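Local coordinates for bifunctional protein PutA (Bdellovibrio bacteriovorus, PDB 5UR2) that probably couples proline dehydrogenation at a flavin with NAD+-dependent oxidation of L-glutamate gamma-semialdehyde to L-glutamate, completing proline breakdown, at residues K750-I755 / R785-D790; D762-G767 / D794-R799; Y770-F775 / P879-I884. All coordinates share one frame; numbering follows the deposited sequence.

Contact 1. Residues K750-I755 / R785-D790; sequences KNAVII and RVIVLD
R785 carries CG anti to its own carbonyl carbon (chi1 -65°) and then bends at chi3 (-58°), which swings NE back toward K750. K750 comes just ahead of strand 751-755 and R785 lies within strand 783-789, the parallel neighbours of a beta-alpha-beta unit in the aldehyde dehydrogenase fold. K750 O lies at the guanidinium edge, near its plane, and takes two weak hydrogen bonds, one from NE and one from NH2, the latter 2.8 Å long. A752 CB sits over one face of the same group, off toward the rim, and is 3.4 Å from R785 NH2. NH1 and NH2 also reach I895 O and A896 O at the end of helix 889-896, while K750 NZ turns to the carbonyls of L871 and A874.

Beyond this buried charge the strands pair regularly. V753 N donates to R785 O, and V753 O accepts from I787 N at an N-H...O angle of 166°. I755 N returns a 2.7 Å bond to I787 O; R785 N to N751 O and L789 N to I755 O close the series at its two ends. The N751 side chain donates to the carbonyls of C780, a predicted active-site residue, and A782, so N751 borders the probable catalytic centre. A752, I754, R785 and I787 share one face of the sheet, where A752 CB is 3.7 Å from I787 CD1. On the other face I755 CG1 touches two methyls, V786 CG1 and V788 CG2, each at 4.0 Å.

Contact 2. Residues D762-G767 / D794-R799; sequences DEAVDG and DRFVDR
D762 and R799 supply the charged part of this helix-helix contact, a salt bridge in which two nitrogens of the guanidinium end grip a single carboxylate oxygen. D762 OD1 accepts from R799 NH2 at 3.0 Å and from R799 NH1 at 3.0 Å, and it lies in the guanidinium plane for both. The carboxylate is turned 77° against that plane. NH2 meets OD1 nearly along its C-O bond, whereas NH1 comes from above the carboxylate plane. Each charge has a second partner in the proline dehydrogenase part of the chain: D762 OD2 accepts from A148 N, and R799 NE pairs with E154. The pair is thus held at both ends, which should limit the rotation of each group.

The apolar part is made by A764, V765 and F796. F796 points CG anti to its backbone N (chi1 170°), and the ring carbon CE1 reaches the facing helix, 3.9 Å from V765 CG2 and 4.0 Å from A764 CB. V765 and F796 run past one another, pointing opposite ways. V765 CG2 also touches the aliphatic root of the arginine, 3.9 Å from R799 CB, so this one methyl joins the apolar patch to the base of the salt bridge.

The segments of helices 761-773 and 790-806 cross at 46°, their axes 10.1 Å apart at closest approach. These helices flank strand 783-789 in the chain and pack on the same face of the aldehyde dehydrogenase sheet: F796 rests on V786 and V788 of strand 783-789, and A764 on F908 of strand 901-908. L150, in the loop before helix 152-173, packs against D762, V765 and R799.

Contact 3. Residues Y770-F775 / P879-I884; sequences YSAFGF and PVVAVI
The C-terminal end of helix 761-773, the helix of a beta-alpha-beta unit in the aldehyde dehydrogenase fold, lays A772 and F773 on the start of strand 880-886. That strand runs beside 783-789, the one that follows the helix in sequence, so the helix end reaches across to the next strand of the sheet.

A772 directs its CB toward the strand and meets V881 CG2 at 3.4 Å, tighter than usual for two methyl carbons. The F773 side chain starts with CG anti to its carbonyl carbon (chi1 -61°) and crosses those of P879 and V881 at about a right angle. The ring's rim does the touching. CD1 is 3.9 Å from P879 CB, CE1 lies 3.6 Å from P879 O close to the ring plane, and CZ is 4.0 Å from V881 CG2. V881 CG2 thus touches both the alanine methyl and the ring tip, while A772 CB itself sits over the centre of one F773 face. The F773 side chain also touches P859 and I861, the latter in strand 860-863, which pairs with 880-886.

Just past F773 the helix gives out: G774 is the first residue to leave helical angles, although its N still bonds Y770 O at 2.9 Å.

Cohesion here comes from methyl, ring and proline carbons in a buried setting, so the contact rests on van der Waals packing. The polar approach of CE1 to P879 O, with the C-H directed at the oxygen, is at most a weak electrostatic attraction.

In the fold
Along the chain the six segments alternate: 750-755, 762-767, 770-775, then 785-790, 794-799 and 879-884. Contact 1 joins two strands of a mixed sheet; contacts 2 and 3 use the start and the end of helix 761-773, which connects those strands. Centres lie about 12 Å (1 and 2), 11 Å (1 and 3) and 13 Å (2 and 3) apart. I755 CD1 of contact 1 packs on A764 CB of contact 2, while strand 783-789 pairs along its other edge with strand 880-886 of contact 3. V797 and V883 bring contacts 2 and 3 together. One layered core results, bordering the predicted active site at contact 1 and the proline dehydrogenase part at contact 2.

Contact 1. Residues K750-I755 / R785-D790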
loop_
_atom_site.group_PDB
_atom_site.type_symbol
_atom_site.label_atom_id
_atom_site.label_comp_id
_atom_site.label_asym_id
_atom_site.label_seq_id
_atom_site.Cartn_x
_atom_site.Cartn_y
_atom_site.Cartn_z
ATOM N N LYS B 750 -24.620 -1.401 -16.565
ATOM C CA LYS B 750 -25.554 -0.728 -17.466
ATOM C C LYS B 750 -25.017 0.693 -17.574
ATOM O O LYS B 750 -25.512 1.608 -16.916
ATOM C CB LYS B 750 -26.988 -0.762 -16.939
ATOM C CG LYS B 750 -28.027 -0.253 -17.917
ATOM C CD LYS B 750 -28.192 -1.207 -19.091
ATOM C CE LYS B 750 -29.150 -0.664 -20.153
ATOM N NZ LYS B 750 -29.336 -1.647 -21.272
ATOM N N ASN B 751 -23.963 0.858 -18.365
ATOM C CA ASN B 751 -23.110 2.030 -18.284
ATOM C C ASN B 751 -23.602 3.164 -19.180
ATOM O O ASN B 751 -23.956 2.949 -20.344
ATOM C CB ASN B 751 -21.688 1.626 -18.659
ATOM C CG ASN B 751 -21.265 0.352 -17.963
ATOM O OD1 ASN B 751 -21.150 0.314 -16.728
ATOM N ND2 ASN B 751 -21.049 -0.705 -18.739
ATOM N N ALA B 752 -23.576 4.381 -18.639
ATOM C CA ALA B 752 -24.090 5.554 -19.321
ATOM C C ALA B 752 -22.957 6.524 -19.644
ATOM O O ALA B 752 -21.957 6.605 -18.928
ATOM C CB ALA B 752 -25.157 6.255 -18.472
ATOM N N VAL B 753 -23.117 7.241 -20.753
ATOM C CA VAL B 753 -22.308 8.408 -21.076
ATOM C C VAL B 753 -23.237 9.620 -21.079
ATOM O O VAL B 753 -24.292 9.602 -21.728
ATOM C CB VAL B 753 -21.595 8.244 -22.431
ATOM C CG1 VAL B 753 -20.765 9.496 -22.748
ATOM C CG2 VAL B 753 -20.703 7.010 -22.409
ATOM N N ILE B 754 -22.867 10.660 -20.338
ATOM C CA ILE B 754 -23.659 11.884 -20.275
ATOM C C ILE B 754 -23.083 12.881 -21.268
ATOM O O ILE B 754 -21.864 13.094 -21.306
ATOM C CB ILE B 754 -23.672 12.481 -18.859
ATOM C CG1 ILE B 754 -24.240 11.482 -17.856
ATOM C CG2 ILE B 754 -24.518 13.771 -18.848
ATOM C CD1 ILE B 754 -24.097 11.939 -16.423
ATOM N N ILE B 755 -23.947 13.488 -22.070
ATOM C CA ILE B 755 -23.550 14.497 -23.045
ATOM C C ILE B 755 -24.047 15.849 -22.556
ATOM O O ILE B 755 -25.249 16.132 -22.606
ATOM C CB ILE B 755 -24.103 14.197 -24.441
ATOM C CG1 ILE B 755 -23.775 12.765 -24.859
ATOM C CG2 ILE B 755 -23.584 15.228 -25.420
ATOM C CD1 ILE B 755 -22.305 12.460 -24.899
ATOM N N ARG B 785 -26.222 3.156 -22.481
ATOM C CA ARG B 785 -27.095 4.288 -22.211
ATOM C C ARG B 785 -26.342 5.555 -22.572
ATOM O O ARG B 785 -25.183 5.725 -22.182
ATOM C CB ARG B 785 -27.522 4.319 -20.739
ATOM C CG ARG B 785 -28.388 3.134 -20.304
ATOM C CD ARG B 785 -28.792 3.288 -18.855
ATOM N NE ARG B 785 -27.632 3.386 -17.975
ATOM C CZ ARG B 785 -27.598 4.096 -16.855
ATOM N NH1 ARG B 785 -28.664 4.797 -16.471
ATOM N NH2 ARG B 785 -26.488 4.125 -16.129
ATOM N N VAL B 786 -26.980 6.428 -23.345
ATOM C CA VAL B 786 -26.414 7.729 -23.666
ATOM C C VAL B 786 -27.427 8.765 -23.215
ATOM O O VAL B 786 -28.537 8.829 -23.751
ATOM C CB VAL B 786 -26.073 7.863 -25.154
ATOM C CG1 VAL B 786 -25.326 9.166 -25.422
ATOM C CG2 VAL B 786 -25.209 6.673 -25.592
ATOM N N ILE B 787 -27.049 9.560 -22.220
ATOM C CA ILE B 787 -27.939 10.509 -21.561
ATOM C C ILE B 787 -27.553 11.896 -22.054
ATOM O O ILE B 787 -26.440 12.368 -21.789
ATOM C CB ILE B 787 -27.850 10.397 -20.032
ATOM C CG1 ILE B 787 -28.144 8.957 -19.587
ATOM C CG2 ILE B 787 -28.812 11.343 -19.366
ATOM C CD1 ILE B 787 -27.860 8.686 -18.106
ATOM N N VAL B 788 -28.458 12.531 -22.802
ATOM C CA VAL B 788 -28.159 13.722 -23.595
ATOM C C VAL B 788 -29.035 14.872 -23.119
ATOM O O VAL B 788 -30.268 14.757 -23.101
ATOM C CB VAL B 788 -28.382 13.480 -25.103
ATOM C CG1 VAL B 788 -27.941 14.695 -25.894
ATOM C CG2 VAL B 788 -27.667 12.223 -25.592
ATOM N N LEU B 789 -28.405 15.991 -22.780
ATOM C CA LEU B 789 -29.167 17.148 -22.333
ATOM C C LEU B 789 -29.939 17.758 -23.501
ATOM O O LEU B 789 -29.547 17.640 -24.669
ATOM C CB LEU B 789 -28.246 18.186 -21.690
ATOM C CG LEU B 789 -28.047 18.117 -20.176
ATOM C CD1 LEU B 789 -27.335 16.819 -19.752
ATOM C CD2 LEU B 789 -27.277 19.335 -19.706
ATOM N N ASP B 790 -31.041 18.432 -23.164
ATOM C CA ASP B 790 -32.064 18.752 -24.160
ATOM C C ASP B 790 -31.542 19.697 -25.243
ATOM O O ASP B 790 -31.817 19.495 -26.435
ATOM C CB ASP B 790 -33.294 19.348 -23.467
ATOM C CG ASP B 790 -34.536 19.307 -24.346
ATOM O OD1 ASP B 790 -35.036 18.191 -24.578
ATOM O OD2 ASP B 790 -35.011 20.367 -24.813
#

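Contact 2. Residues D762-G767 / D794-R799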
loop_
_atom_site.group_PDB
_atom_site.type_symbol
_atom_site.label_atom_id
_atom_site.label_comp_id
_atom_site.label_asym_id
_atom_site.label_seq_id
_atom_site.Cartn_x
_atom_site.Cartn_y
_atom_site.Cartn_z
ATOM N N ASP B 762 -17.379 16.237 -31.854
ATOM C CA ASP B 762 -16.425 15.330 -32.498
ATOM C C ASP B 762 -15.971 14.243 -31.528
ATOM O O ASP B 762 -16.030 13.046 -31.837
ATOM C CB ASP B 762 -15.199 16.099 -33.018
ATOM C CG ASP B 762 -15.468 16.879 -34.295
ATOM O OD1 ASP B 762 -16.406 16.528 -35.044
ATOM O OD2 ASP B 762 -14.718 17.845 -34.552
ATOM N N GLU B 763 -15.510 14.650 -30.341
ATOM C CA GLU B 763 -15.048 13.676 -29.361
ATOM C C GLU B 763 -16.211 12.827 -28.858
ATOM O O GLU B 763 -16.088 11.601 -28.726
ATOM C CB GLU B 763 -14.375 14.389 -28.186
ATOM C CG GLU B 763 -13.326 15.418 -28.540
ATOM C CD GLU B 763 -11.933 14.853 -28.596
ATOM O OE1 GLU B 763 -11.671 13.832 -27.929
ATOM O OE2 GLU B 763 -11.093 15.435 -29.306
ATOM N N ALA B 764 -17.353 13.463 -28.589
ATOM C CA ALA B 764 -18.463 12.754 -27.958
ATOM C C ALA B 764 -18.992 11.643 -28.855
ATOM O O ALA B 764 -19.168 10.504 -28.403
ATOM C CB ALA B 764 -19.576 13.736 -27.591
ATOM N N VAL B 765 -19.233 11.946 -30.138
ATOM C CA VAL B 765 -19.786 10.934 -31.040
ATOM C C VAL B 765 -18.799 9.787 -31.223
ATOM O O VAL B 765 -19.164 8.607 -31.131
ATOM C CB VAL B 765 -20.179 11.553 -32.395
ATOM C CG1 VAL B 765 -20.502 10.441 -33.400
ATOM C CG2 VAL B 765 -21.385 12.442 -32.226
ATOM N N ASP B 766 -17.536 10.115 -31.491
ATOM C CA ASP B 766 -16.545 9.063 -31.640
ATOM C C ASP B 766 -16.454 8.204 -30.380
ATOM O O ASP B 766 -16.485 6.973 -30.457
ATOM C CB ASP B 766 -15.189 9.662 -31.990
ATOM C CG ASP B 766 -14.208 8.608 -32.448
ATOM O OD1 ASP B 766 -14.410 8.049 -33.548
ATOM O OD2 ASP B 766 -13.244 8.333 -31.704
ATOM N N GLY B 767 -16.383 8.836 -29.205
ATOM C CA GLY B 767 -16.279 8.063 -27.974
ATOM C C GLY B 767 -17.489 7.173 -27.722
ATOM O O GLY B 767 -17.346 6.013 -27.324
ATOM N N ASP B 794 -30.716 17.274 -30.352
ATOM C CA ASP B 794 -30.930 17.095 -31.787
ATOM C C ASP B 794 -29.609 17.027 -32.551
ATOM O O ASP B 794 -29.456 16.208 -33.463
ATOM C CB ASP B 794 -31.820 18.218 -32.328
ATOM C CG ASP B 794 -33.264 18.094 -31.856
ATOM O OD1 ASP B 794 -33.685 16.974 -31.503
ATOM O OD2 ASP B 794 -33.976 19.118 -31.829
ATOM N N ARG B 795 -28.663 17.908 -32.226
ATOM C CA ARG B 795 -27.371 17.919 -32.916
ATOM C C ARG B 795 -26.587 16.630 -32.673
ATOM O O ARG B 795 -26.043 16.027 -33.607
ATOM C CB ARG B 795 -26.562 19.135 -32.461
ATOM C CG ARG B 795 -26.900 20.431 -33.171
ATOM C CD ARG B 795 -26.232 21.611 -32.472
ATOM N NE ARG B 795 -26.943 21.953 -31.239
ATOM C CZ ARG B 795 -26.376 22.496 -30.166
ATOM N NH1 ARG B 795 -25.071 22.748 -30.160
ATOM N NH2 ARG B 795 -27.111 22.772 -29.095
ATOM N N PHE B 796 -26.501 16.204 -31.415
ATOM C CA PHE B 796 -25.708 15.027 -31.091
ATOM C C PHE B 796 -26.307 13.773 -31.709
ATOM O O PHE B 796 -25.593 12.970 -32.317
ATOM C CB PHE B 796 -25.599 14.875 -29.577
ATOM C CG PHE B 796 -25.012 13.572 -29.157
ATOM C CD1 PHE B 796 -23.645 13.387 -29.155
ATOM C CD2 PHE B 796 -25.827 12.527 -28.762
ATOM C CE1 PHE B 796 -23.094 12.182 -28.765
ATOM C CE2 PHE B 796 -25.279 11.329 -28.374
ATOM C CZ PHE B 796 -23.909 11.160 -28.377
ATOM N N VAL B 797 -27.618 13.590 -31.558
ATOM C CA VAL B 797 -28.268 12.376 -32.039
ATOM C C VAL B 797 -28.208 12.297 -33.561
ATOM O O VAL B 797 -28.034 11.212 -34.130
ATOM C CB VAL B 797 -29.709 12.307 -31.493
ATOM C CG1 VAL B 797 -30.523 11.268 -32.215
ATOM C CG2 VAL B 797 -29.668 11.974 -30.020
ATOM N N ASP B 798 -28.335 13.435 -34.252
ATOM C CA ASP B 798 -28.219 13.392 -35.710
ATOM C C ASP B 798 -26.834 12.893 -36.128
ATOM O O ASP B 798 -26.718 11.999 -36.970
ATOM C CB ASP B 798 -28.515 14.763 -36.327
ATOM C CG ASP B 798 -28.302 14.792 -37.856
ATOM O OD1 ASP B 798 -29.130 14.205 -38.592
ATOM O OD2 ASP B 798 -27.310 15.399 -38.329
ATOM N N ARG B 799 -25.768 13.425 -35.519
ATOM C CA ARG B 799 -24.426 12.968 -35.889
ATOM C C ARG B 799 -24.176 11.529 -35.444
ATOM O O ARG B 799 -23.500 10.770 -36.148
ATOM C CB ARG B 799 -23.370 13.891 -35.300
ATOM C CG ARG B 799 -23.359 15.286 -35.896
ATOM C CD ARG B 799 -22.066 15.992 -35.498
ATOM N NE ARG B 799 -20.895 15.494 -36.223
ATOM C CZ ARG B 799 -19.638 15.791 -35.897
ATOM N NH1 ARG B 799 -19.393 16.565 -34.845
ATOM N NH2 ARG B 799 -18.626 15.315 -36.613
#

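Contact 3. Residues Y770-F775 / P879-I884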
loop_
_atom_site.group_PDB
_atom_site.type_symbol
_atom_site.label_atom_id
_atom_site.label_comp_id
_atom_site.label_asym_id
_atom_site.label_seq_id
_atom_site.Cartn_x
_atom_site.Cartn_y
_atom_site.Cartn_z
ATOM N N TYR B 770 -17.639 4.065 -30.300
ATOM C CA TYR B 770 -16.731 2.974 -29.973
ATOM C C TYR B 770 -17.100 2.329 -28.646
ATOM O O TYR B 770 -17.038 1.100 -28.516
ATOM C CB TYR B 770 -15.265 3.431 -29.964
ATOM C CG TYR B 770 -14.374 2.285 -29.543
ATOM C CD1 TYR B 770 -14.259 1.165 -30.343
ATOM C CD2 TYR B 770 -13.701 2.290 -28.307
ATOM C CE1 TYR B 770 -13.478 0.085 -29.964
ATOM C CE2 TYR B 770 -12.906 1.216 -27.924
ATOM C CZ TYR B 770 -12.810 0.105 -28.763
ATOM O OH TYR B 770 -12.049 -0.996 -28.422
ATOM N N SER B 771 -17.512 3.128 -27.657
ATOM C CA SER B 771 -17.916 2.559 -26.364
ATOM C C SER B 771 -19.153 1.666 -26.487
ATOM O O SER B 771 -19.300 0.688 -25.733
ATOM C CB SER B 771 -18.169 3.677 -25.345
ATOM O OG SER B 771 -16.992 4.424 -25.047
ATOM N N ALA B 772 -20.063 1.998 -27.409
ATOM C CA ALA B 772 -21.312 1.267 -27.573
ATOM C C ALA B 772 -21.189 0.078 -28.518
ATOM O O ALA B 772 -21.800 -0.965 -28.266
ATOM C CB ALA B 772 -22.408 2.200 -28.087
ATOM N N PHE B 773 -20.425 0.206 -29.609
ATOM C CA PHE B 773 -20.419 -0.821 -30.638
ATOM C C PHE B 773 -19.088 -1.564 -30.769
ATOM O O PHE B 773 -19.033 -2.581 -31.465
ATOM C CB PHE B 773 -20.828 -0.209 -31.996
ATOM C CG PHE B 773 -22.231 0.381 -32.001
ATOM C CD1 PHE B 773 -23.316 -0.359 -31.534
ATOM C CD2 PHE B 773 -22.461 1.679 -32.452
ATOM C CE1 PHE B 773 -24.608 0.175 -31.532
ATOM C CE2 PHE B 773 -23.760 2.223 -32.446
ATOM C CZ PHE B 773 -24.831 1.464 -31.993
ATOM N N GLY B 774 -18.031 -1.120 -30.097
ATOM C CA GLY B 774 -16.813 -1.910 -30.011
ATOM C C GLY B 774 -17.075 -3.310 -29.473
ATOM O O GLY B 774 -17.765 -3.457 -28.461
ATOM N N PHE B 775 -16.539 -4.331 -30.161
ATOM C CA PHE B 775 -16.828 -5.757 -29.973
ATOM C C PHE B 775 -18.333 -5.982 -29.844
ATOM O O PHE B 775 -18.795 -6.812 -29.049
ATOM C CB PHE B 775 -16.060 -6.349 -28.783
ATOM C CG PHE B 775 -16.040 -7.859 -28.776
ATOM C CD1 PHE B 775 -16.016 -8.573 -29.973
ATOM C CD2 PHE B 775 -16.058 -8.569 -27.575
ATOM C CE1 PHE B 775 -16.021 -9.986 -29.985
ATOM C CE2 PHE B 775 -16.066 -9.969 -27.567
ATOM C CZ PHE B 775 -16.045 -10.680 -28.775
ATOM N N PRO B 879 -25.141 -5.006 -29.294
ATOM C CA PRO B 879 -24.985 -3.679 -29.921
ATOM C C PRO B 879 -26.289 -2.882 -29.906
ATOM O O PRO B 879 -26.870 -2.565 -30.946
ATOM C CB PRO B 879 -24.522 -4.045 -31.338
ATOM C CG PRO B 879 -25.210 -5.344 -31.618
ATOM C CD PRO B 879 -25.267 -6.084 -30.293
ATOM N N VAL B 880 -26.759 -2.559 -28.703
ATOM C CA VAL B 880 -28.083 -1.978 -28.483
ATOM C C VAL B 880 -27.937 -0.805 -27.523
ATOM O O VAL B 880 -27.478 -0.981 -26.389
ATOM C CB VAL B 880 -29.072 -3.026 -27.931
ATOM C CG1 VAL B 880 -30.476 -2.431 -27.685
ATOM C CG2 VAL B 880 -29.170 -4.212 -28.889
ATOM N N VAL B 881 -28.301 0.390 -27.979
ATOM C CA VAL B 881 -28.117 1.622 -27.222
ATOM C C VAL B 881 -29.472 2.266 -26.958
ATOM O O VAL B 881 -30.303 2.386 -27.869
ATOM C CB VAL B 881 -27.211 2.618 -27.968
ATOM C CG1 VAL B 881 -27.126 3.946 -27.201
ATOM C CG2 VAL B 881 -25.839 2.004 -28.200
ATOM N N ALA B 882 -29.666 2.739 -25.725
ATOM C CA ALA B 882 -30.831 3.540 -25.362
ATOM C C ALA B 882 -30.385 4.986 -25.176
ATOM O O ALA B 882 -29.595 5.281 -24.269
ATOM C CB ALA B 882 -31.486 3.008 -24.081
ATOM N N VAL B 883 -30.888 5.883 -26.025
ATOM C CA VAL B 883 -30.637 7.319 -25.891
ATOM C C VAL B 883 -31.721 7.910 -24.994
ATOM O O VAL B 883 -32.916 7.757 -25.268
ATOM C CB VAL B 883 -30.616 8.017 -27.262
ATOM C CG1 VAL B 883 -30.406 9.513 -27.088
ATOM C CG2 VAL B 883 -29.530 7.449 -28.137
ATOM N N ILE B 884 -31.313 8.574 -23.912
ATOM C CA ILE B 884 -32.237 9.050 -22.880
ATOM C C ILE B 884 -32.131 10.561 -22.780
ATOM O O ILE B 884 -31.025 11.105 -22.693
ATOM C CB ILE B 884 -31.945 8.411 -21.508
ATOM C CG1 ILE B 884 -31.920 6.886 -21.609
ATOM C CG2 ILE B 884 -32.974 8.859 -20.479
ATOM C CD1 ILE B 884 -31.390 6.211 -20.352
#